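PDB 3CK6: putative membrane transport protein from Vibrio parahaemolyticus RIMD 2210633, which probably acts as a Zn(2+):proton symporter of the CorA metal ion transporter family, likely mediating zinc uptake through a homopentamer. Local coordinates for residues E[64-68]-E[186-190]; E[73-77]-E[101-105]; E[194-198]-E[212-216]. The protein carries 1 engineered substitution. All blocks are in the same frame, centred on the assembly; numbering follows the deposited sequence.

Contact 1: E[64-68]-E[186-190]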
loop_
_atom_site.group_PDB
_atom_site.type_symbol
_atom_site.label_atom_id
_atom_site.label_comp_id
_atom_site.label_asym_id
_atom_site.label_seq_id
_atom_site.Cartn_x
_atom_site.Cartn_y
_atom_site.Cartn_z
ATOM N N GLU E 64 -28.478 -3.869 -2.593
ATOM C CA GLU E 64 -27.101 -3.485 -2.916
ATOM C C GLU E 64 -26.177 -4.680 -2.738
ATOM O O GLU E 64 -26.482 -5.596 -1.962
ATOM C CB GLU E 64 -26.626 -2.348 -2.009
ATOM C CG GLU E 64 -27.597 -1.133 -1.853
ATOM C CD GLU E 64 -27.325 0.019 -2.822
ATOM O OE1 GLU E 64 -27.741 1.172 -2.511
ATOM O OE2 GLU E 64 -26.703 -0.207 -3.888
ATOM N N SER E 65 -25.052 -4.671 -3.455
ATOM C CA SER E 65 -24.066 -5.748 -3.352
ATOM C C SER E 65 -22.720 -5.284 -3.904
ATOM O O SER E 65 -22.644 -4.285 -4.645
ATOM C CB SER E 65 -24.542 -6.986 -4.126
ATOM O OG SER E 65 -24.701 -6.645 -5.505
ATOM N N ARG E 66 -21.663 -5.998 -3.519
ATOM C CA ARG E 66 -20.357 -5.887 -4.156
ATOM C C ARG E 66 -19.824 -7.302 -4.485
ATOM O O ARG E 66 -20.141 -8.275 -3.786
ATOM C CB ARG E 66 -19.380 -5.130 -3.268
ATOM C CG ARG E 66 -18.972 -5.952 -2.028
ATOM C CD ARG E 66 -18.010 -5.176 -1.150
ATOM N NE ARG E 66 -16.618 -5.162 -1.618
ATOM C CZ ARG E 66 -15.702 -6.092 -1.337
ATOM N NH1 ARG E 66 -16.010 -7.170 -0.611
ATOM N NH2 ARG E 66 -14.459 -5.943 -1.781
ATOM N N PRO E 67 -19.021 -7.433 -5.564
ATOM C CA PRO E 67 -18.405 -8.754 -5.745
ATOM C C PRO E 67 -17.625 -9.198 -4.506
ATOM O O PRO E 67 -16.878 -8.417 -3.898
ATOM C CB PRO E 67 -17.458 -8.556 -6.933
ATOM C CG PRO E 67 -18.098 -7.403 -7.714
ATOM C CD PRO E 67 -18.662 -6.491 -6.644
ATOM N N SER E 68 -17.806 -10.463 -4.143
ATOM C CA SER E 68 -17.243 -10.972 -2.916
ATOM C C SER E 68 -17.419 -12.475 -2.825
ATOM O O SER E 68 -18.272 -13.077 -3.499
ATOM C CB SER E 68 -17.904 -10.311 -1.694
ATOM O OG SER E 68 -19.315 -10.241 -1.855
ATOM N N PHE E 186 -16.340 -2.256 -9.655
ATOM C CA PHE E 186 -16.688 -3.667 -9.417
ATOM C C PHE E 186 -15.608 -4.679 -9.806
ATOM O O PHE E 186 -15.554 -5.792 -9.269
ATOM C CB PHE E 186 -17.974 -3.997 -10.147
ATOM C CG PHE E 186 -19.145 -3.152 -9.691
ATOM C CD1 PHE E 186 -19.554 -3.189 -8.358
ATOM C CD2 PHE E 186 -19.798 -2.311 -10.577
ATOM C CE1 PHE E 186 -20.637 -2.421 -7.909
ATOM C CE2 PHE E 186 -20.889 -1.523 -10.135
ATOM C CZ PHE E 186 -21.299 -1.590 -8.791
ATOM N N ILE E 187 -14.785 -4.311 -10.768
ATOM C CA ILE E 187 -13.829 -5.266 -11.295
ATOM C C ILE E 187 -12.635 -5.491 -10.368
ATOM O O ILE E 187 -12.129 -6.601 -10.267
ATOM C CB ILE E 187 -13.526 -4.981 -12.777
ATOM C CG1 ILE E 187 -14.795 -5.348 -13.558
ATOM C CG2 ILE E 187 -12.350 -5.805 -13.270
ATOM C CD1 ILE E 187 -14.677 -5.200 -15.045
ATOM N N ARG E 188 -12.244 -4.448 -9.636
ATOM C CA ARG E 188 -11.273 -4.602 -8.550
ATOM C C ARG E 188 -11.745 -5.631 -7.477
ATOM O O ARG E 188 -11.053 -6.631 -7.235
ATOM C CB ARG E 188 -10.927 -3.226 -7.959
ATOM C CG ARG E 188 -9.717 -3.206 -7.036
ATOM C CD ARG E 188 -9.020 -1.835 -7.100
ATOM N NE ARG E 188 -7.570 -1.978 -7.293
ATOM C CZ ARG E 188 -6.954 -1.988 -8.478
ATOM N NH1 ARG E 188 -5.632 -2.141 -8.529
ATOM N NH2 ARG E 188 -7.645 -1.849 -9.614
ATOM N N PRO E 189 -12.941 -5.425 -6.858
ATOM C CA PRO E 189 -13.486 -6.465 -5.949
ATOM C C PRO E 189 -13.638 -7.866 -6.557
ATOM O O PRO E 189 -13.468 -8.861 -5.836
ATOM C CB PRO E 189 -14.887 -5.937 -5.606
ATOM C CG PRO E 189 -14.837 -4.520 -5.824
ATOM C CD PRO E 189 -13.815 -4.236 -6.899
ATOM N N GLN E 190 -13.972 -7.948 -7.850
ATOM C CA GLN E 190 -14.126 -9.238 -8.542
ATOM C C GLN E 190 -12.826 -10.019 -8.519
ATOM O O GLN E 190 -12.823 -11.241 -8.349
ATOM C CB GLN E 190 -14.544 -9.015 -9.996
ATOM C CG GLN E 190 -15.019 -10.274 -10.758
ATOM C CD GLN E 190 -16.425 -10.068 -11.322
ATOM O OE1 GLN E 190 -17.271 -9.478 -10.646
ATOM N NE2 GLN E 190 -16.667 -10.502 -12.569
HETATM O O HOH W 1 -14.322 -8.992 -3.207
#
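Phe-186 opens the helical side of the contact: its ring sits obliquely beside Pro-67, CD1 lying 3.8 Å from Pro-67 CD, and also makes a cation-pi contact with Arg-82. The carbonyl O of Phe-186 meets Pro-67 CG at 3.4 Å while accepting the backbone hydrogen bond from Gln-190 N (3.0 Å). Pro-189 cannot donate a backbone hydrogen bond to the preceding turn, and helix 173-199 is kinked here. Pro-67 belongs to the extended loop joining helix 54-60 to strand 68-71; Pro-67 CB packs on Pro-189 CB at 3.9 Å, so two prolines dock the edge of the mixed sheet of this CorA-family cytoplasmic domain onto a long helix. Water 1 bridges the same pair, donating to Pro-67 O (2.7 Å) and Pro-189 O (2.8 Å). Arg-66 NH2 approaches Pro-189 CB at 3.8 Å, while Arg-66 NE forms a salt bridge with Glu-224 of the second subunit. Gln-190 ends the run, its OE1 3.7 Å from Pro-67 CG and hydrogen-bonded to the backbone N of Arg-82.

Contact 2: E[73-77]-E[101-105]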
loop_
_atom_site.group_PDB
_atom_site.type_symbol
_atom_site.label_atom_id
_atom_site.label_comp_id
_atom_site.label_asym_id
_atom_site.label_seq_id
_atom_site.Cartn_x
_atom_site.Cartn_y
_atom_site.Cartn_z
ATOM N N ASP E 73 -21.286 -22.464 6.110
ATOM C CA ASP E 73 -21.104 -23.736 6.867
ATOM C C ASP E 73 -20.659 -24.894 5.974
ATOM O O ASP E 73 -20.913 -24.886 4.777
ATOM C CB ASP E 73 -22.394 -24.154 7.564
ATOM C CG ASP E 73 -22.786 -23.224 8.710
ATOM O OD1 ASP E 73 -21.899 -22.569 9.328
ATOM O OD2 ASP E 73 -24.002 -23.160 8.998
ATOM N N ASP E 74 -20.036 -25.914 6.562
ATOM C CA ASP E 74 -19.705 -27.111 5.804
ATOM C C ASP E 74 -18.927 -26.706 4.551
ATOM O O ASP E 74 -17.973 -25.915 4.612
ATOM C CB ASP E 74 -20.997 -27.861 5.436
ATOM C CG ASP E 74 -21.713 -28.447 6.663
ATOM O OD1 ASP E 74 -21.095 -29.266 7.385
ATOM O OD2 ASP E 74 -22.893 -28.094 6.903
ATOM N N ASP E 75 -19.361 -27.208 3.406
ATOM C CA ASP E 75 -18.706 -26.845 2.161
ATOM C C ASP E 75 -19.403 -25.723 1.378
ATOM O O ASP E 75 -19.027 -25.450 0.238
ATOM C CB ASP E 75 -18.517 -28.091 1.295
ATOM C CG ASP E 75 -17.601 -29.112 1.948
ATOM O OD1 ASP E 75 -16.470 -28.741 2.343
ATOM O OD2 ASP E 75 -18.016 -30.282 2.076
ATOM N N ASN E 76 -20.374 -25.055 2.003
ATOM C CA ASN E 76 -21.183 -24.036 1.330
ATOM C C ASN E 76 -20.461 -22.710 1.219
ATOM O O ASN E 76 -19.570 -22.384 2.027
ATOM C CB ASN E 76 -22.533 -23.814 2.049
ATOM C CG ASN E 76 -23.282 -25.126 2.301
ATOM O OD1 ASN E 76 -23.204 -26.052 1.504
ATOM N ND2 ASN E 76 -23.992 -25.203 3.415
ATOM N N PHE E 77 -20.843 -21.955 0.206
ATOM C CA PHE E 77 -20.353 -20.586 0.080
ATOM C C PHE E 77 -21.291 -19.739 -0.738
ATOM O O PHE E 77 -22.200 -20.260 -1.412
ATOM C CB PHE E 77 -18.909 -20.538 -0.487
ATOM C CG PHE E 77 -18.762 -21.021 -1.914
ATOM C CD1 PHE E 77 -19.166 -20.226 -2.997
ATOM C CD2 PHE E 77 -18.131 -22.240 -2.177
ATOM C CE1 PHE E 77 -18.988 -20.670 -4.338
ATOM C CE2 PHE E 77 -17.943 -22.688 -3.507
ATOM C CZ PHE E 77 -18.368 -21.920 -4.582
ATOM N N LEU E 101 -24.968 -19.136 -4.889
ATOM C CA LEU E 101 -24.856 -19.917 -3.670
ATOM C C LEU E 101 -24.405 -21.308 -4.043
ATOM O O LEU E 101 -24.985 -21.922 -4.933
ATOM C CB LEU E 101 -26.248 -19.997 -3.009
ATOM C CG LEU E 101 -26.468 -20.204 -1.512
ATOM C CD1 LEU E 101 -25.855 -19.079 -0.691
ATOM C CD2 LEU E 101 -27.977 -20.296 -1.215
ATOM N N TYR E 102 -23.364 -21.821 -3.385
ATOM C CA TYR E 102 -23.080 -23.270 -3.431
ATOM C C TYR E 102 -23.533 -23.821 -2.082
ATOM O O TYR E 102 -23.009 -23.442 -1.047
ATOM C CB TYR E 102 -21.598 -23.545 -3.694
ATOM C CG TYR E 102 -21.178 -25.024 -3.752
ATOM C CD1 TYR E 102 -21.767 -25.910 -4.663
ATOM C CD2 TYR E 102 -20.160 -25.505 -2.946
ATOM C CE1 TYR E 102 -21.385 -27.260 -4.728
ATOM C CE2 TYR E 102 -19.737 -26.876 -3.018
ATOM C CZ TYR E 102 -20.363 -27.730 -3.919
ATOM O OH TYR E 102 -19.996 -29.053 -4.018
ATOM N N PHE E 103 -24.563 -24.662 -2.115
ATOM C CA PHE E 103 -25.335 -24.998 -0.935
ATOM C C PHE E 103 -25.775 -26.455 -1.037
ATOM O O PHE E 103 -26.361 -26.873 -2.035
ATOM C CB PHE E 103 -26.528 -24.046 -0.754
ATOM C CG PHE E 103 -27.336 -24.290 0.512
ATOM C CD1 PHE E 103 -26.917 -23.771 1.747
ATOM C CD2 PHE E 103 -28.501 -25.056 0.474
ATOM C CE1 PHE E 103 -27.648 -23.999 2.916
ATOM C CE2 PHE E 103 -29.248 -25.280 1.636
ATOM C CZ PHE E 103 -28.819 -24.748 2.862
ATOM N N GLN E 104 -25.441 -27.228 -0.006
ATOM C CA GLN E 104 -25.652 -28.691 0.015
ATOM C C GLN E 104 -25.307 -29.350 -1.323
ATOM O O GLN E 104 -26.019 -30.248 -1.772
ATOM C CB GLN E 104 -27.091 -29.051 0.408
ATOM C CG GLN E 104 -27.527 -28.609 1.798
ATOM C CD GLN E 104 -29.048 -28.713 2.024
ATOM O OE1 GLN E 104 -29.518 -28.521 3.137
ATOM N NE2 GLN E 104 -29.810 -29.017 0.968
ATOM N N GLY E 105 -24.228 -28.895 -1.968
ATOM C CA GLY E 105 -23.718 -29.550 -3.174
ATOM C C GLY E 105 -24.422 -29.124 -4.466
ATOM O O GLY E 105 -24.155 -29.679 -5.529
HETATM O O HOH W 2 -22.069 -27.162 -0.758
#
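Two backbone hydrogen bonds pair Phe-77 with Tyr-102: Tyr-102 N donates to Phe-77 O at 2.8 Å, and Phe-77 N donates to Tyr-102 O at 2.9 Å. This is an antiparallel hydrogen-bonded pair, with CA atoms 5.2 Å apart. One residue earlier, the side chain of Asn-76 takes over from the ladder, its OD1 accepting from Gln-104 N at 2.9 Å. Water 2 extends the link, donating to Asn-76 OD1 (2.8 Å) and accepting from Gly-105 N (3.0 Å), so a single amide oxygen ties down two successive backbone NH groups. Asn-76 is held for this role at the end of a type II' beta turn that begins at Asp-73 and is closed by Asn-76 N to Asp-73 O at 2.8 Å. Two CA-H...O contacts flank the bridge, Asn-76 CA to Tyr-102 O at 3.1 Å and Leu-101 CA to Phe-77 O at 3.5 Å. Both aromatic side chains of the pair lie on the same face of the sheet. Tyr-102 CB stands over the Phe-77 ring, 3.7 Å from its centroid in a CH-pi contact, and the two rings meet obliquely at 43°. Helix 203-206 covers this face through Leu-204, and Tyr-102 OH is hydrogen-bonded to Glu-203; Phe-103 packs on Ile-28 and Val-52, and strand 96-103 lies between strand 77-83 and strand 106-111, into which it turns.

Contact 3: E[194-198]-E[212-216]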
loop_
_atom_site.group_PDB
_atom_site.type_symbol
_atom_site.label_atom_id
_atom_site.label_comp_id
_atom_site.label_asym_id
_atom_site.label_seq_id
_atom_site.Cartn_x
_atom_site.Cartn_y
_atom_site.Cartn_z
ATOM N N ILE E 194 -12.472 -13.718 -6.644
ATOM C CA ILE E 194 -11.901 -14.894 -7.291
ATOM C C ILE E 194 -10.671 -15.415 -6.528
ATOM O O ILE E 194 -10.500 -16.632 -6.356
ATOM C CB ILE E 194 -11.620 -14.630 -8.812
ATOM C CG1 ILE E 194 -12.955 -14.405 -9.550
ATOM C CG2 ILE E 194 -10.789 -15.831 -9.438
ATOM C CD1 ILE E 194 -12.856 -13.649 -10.908
ATOM N N ARG E 195 -9.814 -14.507 -6.057
ATOM C CA ARG E 195 -8.688 -14.918 -5.214
ATOM C C ARG E 195 -9.195 -15.668 -3.985
ATOM O O ARG E 195 -8.697 -16.754 -3.666
ATOM C CB ARG E 195 -7.854 -13.724 -4.757
ATOM C CG ARG E 195 -6.580 -14.124 -3.975
ATOM C CD ARG E 195 -6.072 -12.957 -3.164
ATOM N NE ARG E 195 -7.089 -12.501 -2.216
ATOM C CZ ARG E 195 -7.226 -11.244 -1.806
ATOM N NH1 ARG E 195 -6.401 -10.302 -2.246
ATOM N NH2 ARG E 195 -8.188 -10.923 -0.952
ATOM N N ASP E 196 -10.191 -15.071 -3.326
ATOM C CA ASP E 196 -10.773 -15.620 -2.120
ATOM C C ASP E 196 -11.405 -16.975 -2.367
ATOM O O ASP E 196 -11.245 -17.866 -1.563
ATOM C CB ASP E 196 -11.795 -14.656 -1.509
ATOM C CG ASP E 196 -11.146 -13.438 -0.875
ATOM O OD1 ASP E 196 -9.896 -13.382 -0.779
ATOM O OD2 ASP E 196 -11.888 -12.524 -0.472
ATOM N N LEU E 197 -12.119 -17.110 -3.480
ATOM C CA LEU E 197 -12.688 -18.384 -3.850
ATOM C C LEU E 197 -11.581 -19.432 -3.965
ATOM O O LEU E 197 -11.721 -20.533 -3.450
ATOM C CB LEU E 197 -13.440 -18.276 -5.167
ATOM C CG LEU E 197 -13.841 -19.590 -5.840
ATOM C CD1 LEU E 197 -14.959 -20.266 -5.049
ATOM C CD2 LEU E 197 -14.294 -19.255 -7.258
ATOM N N ILE E 198 -10.489 -19.078 -4.636
ATOM C CA ILE E 198 -9.356 -20.035 -4.814
ATOM C C ILE E 198 -8.738 -20.419 -3.480
ATOM O O ILE E 198 -8.469 -21.600 -3.222
ATOM C CB ILE E 198 -8.282 -19.473 -5.789
ATOM C CG1 ILE E 198 -8.863 -19.390 -7.199
ATOM C CG2 ILE E 198 -7.008 -20.360 -5.816
ATOM C CD1 ILE E 198 -8.027 -18.582 -8.193
ATOM N N TYR E 212 -8.770 -22.440 -12.581
ATOM C CA TYR E 212 -9.217 -21.312 -11.757
ATOM C C TYR E 212 -8.100 -20.255 -11.642
ATOM O O TYR E 212 -8.387 -19.063 -11.654
ATOM C CB TYR E 212 -9.756 -21.762 -10.386
ATOM C CG TYR E 212 -11.226 -22.178 -10.393
ATOM C CD1 TYR E 212 -11.582 -23.485 -10.631
ATOM C CD2 TYR E 212 -12.278 -21.236 -10.173
ATOM C CE1 TYR E 212 -12.935 -23.897 -10.649
ATOM C CE2 TYR E 212 -13.658 -21.664 -10.184
ATOM C CZ TYR E 212 -13.957 -22.996 -10.431
ATOM O OH TYR E 212 -15.271 -23.493 -10.439
ATOM N N ARG E 213 -6.838 -20.691 -11.588
ATOM C CA ARG E 213 -5.721 -19.736 -11.626
ATOM C C ARG E 213 -5.579 -18.923 -12.915
ATOM O O ARG E 213 -5.249 -17.747 -12.837
ATOM C CB ARG E 213 -4.381 -20.368 -11.263
ATOM C CG ARG E 213 -4.081 -20.335 -9.773
ATOM C CD ARG E 213 -4.204 -21.708 -9.189
ATOM N NE ARG E 213 -3.959 -21.760 -7.749
ATOM C CZ ARG E 213 -4.580 -22.607 -6.929
ATOM N NH1 ARG E 213 -4.295 -22.618 -5.625
ATOM N NH2 ARG E 213 -5.504 -23.435 -7.412
ATOM N N PHE E 214 -5.806 -19.559 -14.070
ATOM C CA PHE E 214 -5.941 -18.851 -15.350
ATOM C C PHE E 214 -7.078 -17.807 -15.323
ATOM O O PHE E 214 -6.923 -16.703 -15.848
ATOM C CB PHE E 214 -6.154 -19.840 -16.509
ATOM C CG PHE E 214 -5.057 -20.883 -16.649
ATOM C CD1 PHE E 214 -3.738 -20.582 -16.354
ATOM C CD2 PHE E 214 -5.356 -22.166 -17.094
ATOM C CE1 PHE E 214 -2.728 -21.552 -16.475
ATOM C CE2 PHE E 214 -4.357 -23.140 -17.220
ATOM C CZ PHE E 214 -3.047 -22.829 -16.903
ATOM N N ALA E 215 -8.215 -18.162 -14.728
ATOM C CA ALA E 215 -9.329 -17.205 -14.564
ATOM C C ALA E 215 -8.942 -16.021 -13.675
ATOM O O ALA E 215 -9.252 -14.874 -13.982
ATOM C CB ALA E 215 -10.592 -17.900 -14.042
ATOM N N HIS E 216 -8.242 -16.304 -12.584
ATOM C CA HIS E 216 -7.686 -15.247 -11.742
ATOM C C HIS E 216 -6.671 -14.347 -12.494
ATOM O O HIS E 216 -6.689 -13.127 -12.337
ATOM C CB HIS E 216 -7.036 -15.850 -10.484
ATOM C CG HIS E 216 -6.574 -14.819 -9.513
ATOM N ND1 HIS E 216 -5.312 -14.822 -8.968
ATOM C CD2 HIS E 216 -7.194 -13.718 -9.017
ATOM C CE1 HIS E 216 -5.174 -13.774 -8.173
ATOM N NE2 HIS E 216 -6.302 -13.093 -8.180
HETATM O O HOH W 3 -6.955 -23.687 -3.854
#
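Apolar packing dominates this meeting of two helices, and Ile-198 is at its middle. Its CD1 lies 3.5 Å from Tyr-212 O and 3.7 Å from His-216 CB, so the side chain fits between residues one turn apart on segment 212-216. Ile-194, one turn earlier, places CG2 3.9 Å from His-216 CB, and Leu-197 CD2 approaches Tyr-212 CE2 at 3.8 Å. Ile-194 and Leu-197 also reach Ile-142 of helix 134-161, which extends the buried apolar layer.

Contacts to polar groups flank this layer. Ile-198 CG2 rests over one face of the Arg-213 guanidinium, 3.5 Å from CZ, while Arg-213 NH2 donates to Pro-209 O. The backbone of Arg-195 lies over one face of the His-216 ring, and Arg-195 CB is 3.8 Å from His-216 NE2.

Direct hydrogen bonds between the segments are absent. Water 3 donates to Ile-198 O at 2.7 Å and makes a weak bond to Arg-213 NH1 at 3.4 Å. Within segment 194-198, Arg-195 NH2 forms a salt bridge with Asp-196 OD1 at 3.0 Å. On the other helix, Tyr-212 OH is hydrogen-bonded to Ala-135 O, at helix 134-161.

The local axes run antiparallel, at 160° and 10.0 Å apart at closest approach. Helix 173-199 thus turns back through the short helix 203-206 into helix 209-246, forming an antiparallel helical hairpin whose second arm is the long C-terminal helix of the CorA-family cytoplasmic domain.

Contacts 1 and 3 share helix 173-199, their segments a few residues apart and their centres 14 Å apart, so the same helix meets the sheet-edge loop and then helix 209-246. Contact 2 is nested within the chain loop closed by contact 1, yet their centres are 20 Å apart and their nearest atoms about 7 Å. It touches contact 3 instead, where Phe-77 CZ packs on Leu-197 CD1 at 3.8 Å, with centres 18 Å apart. The loops of contacts 1 and 2 both reach helix 209-246 of the second subunit, through Arg-66 to Glu-224 and Asp-73 to His-210, while Phe-214 of contact 3 meets His-59 and His-70 of the third subunit, within the funnel-shaped pentamer.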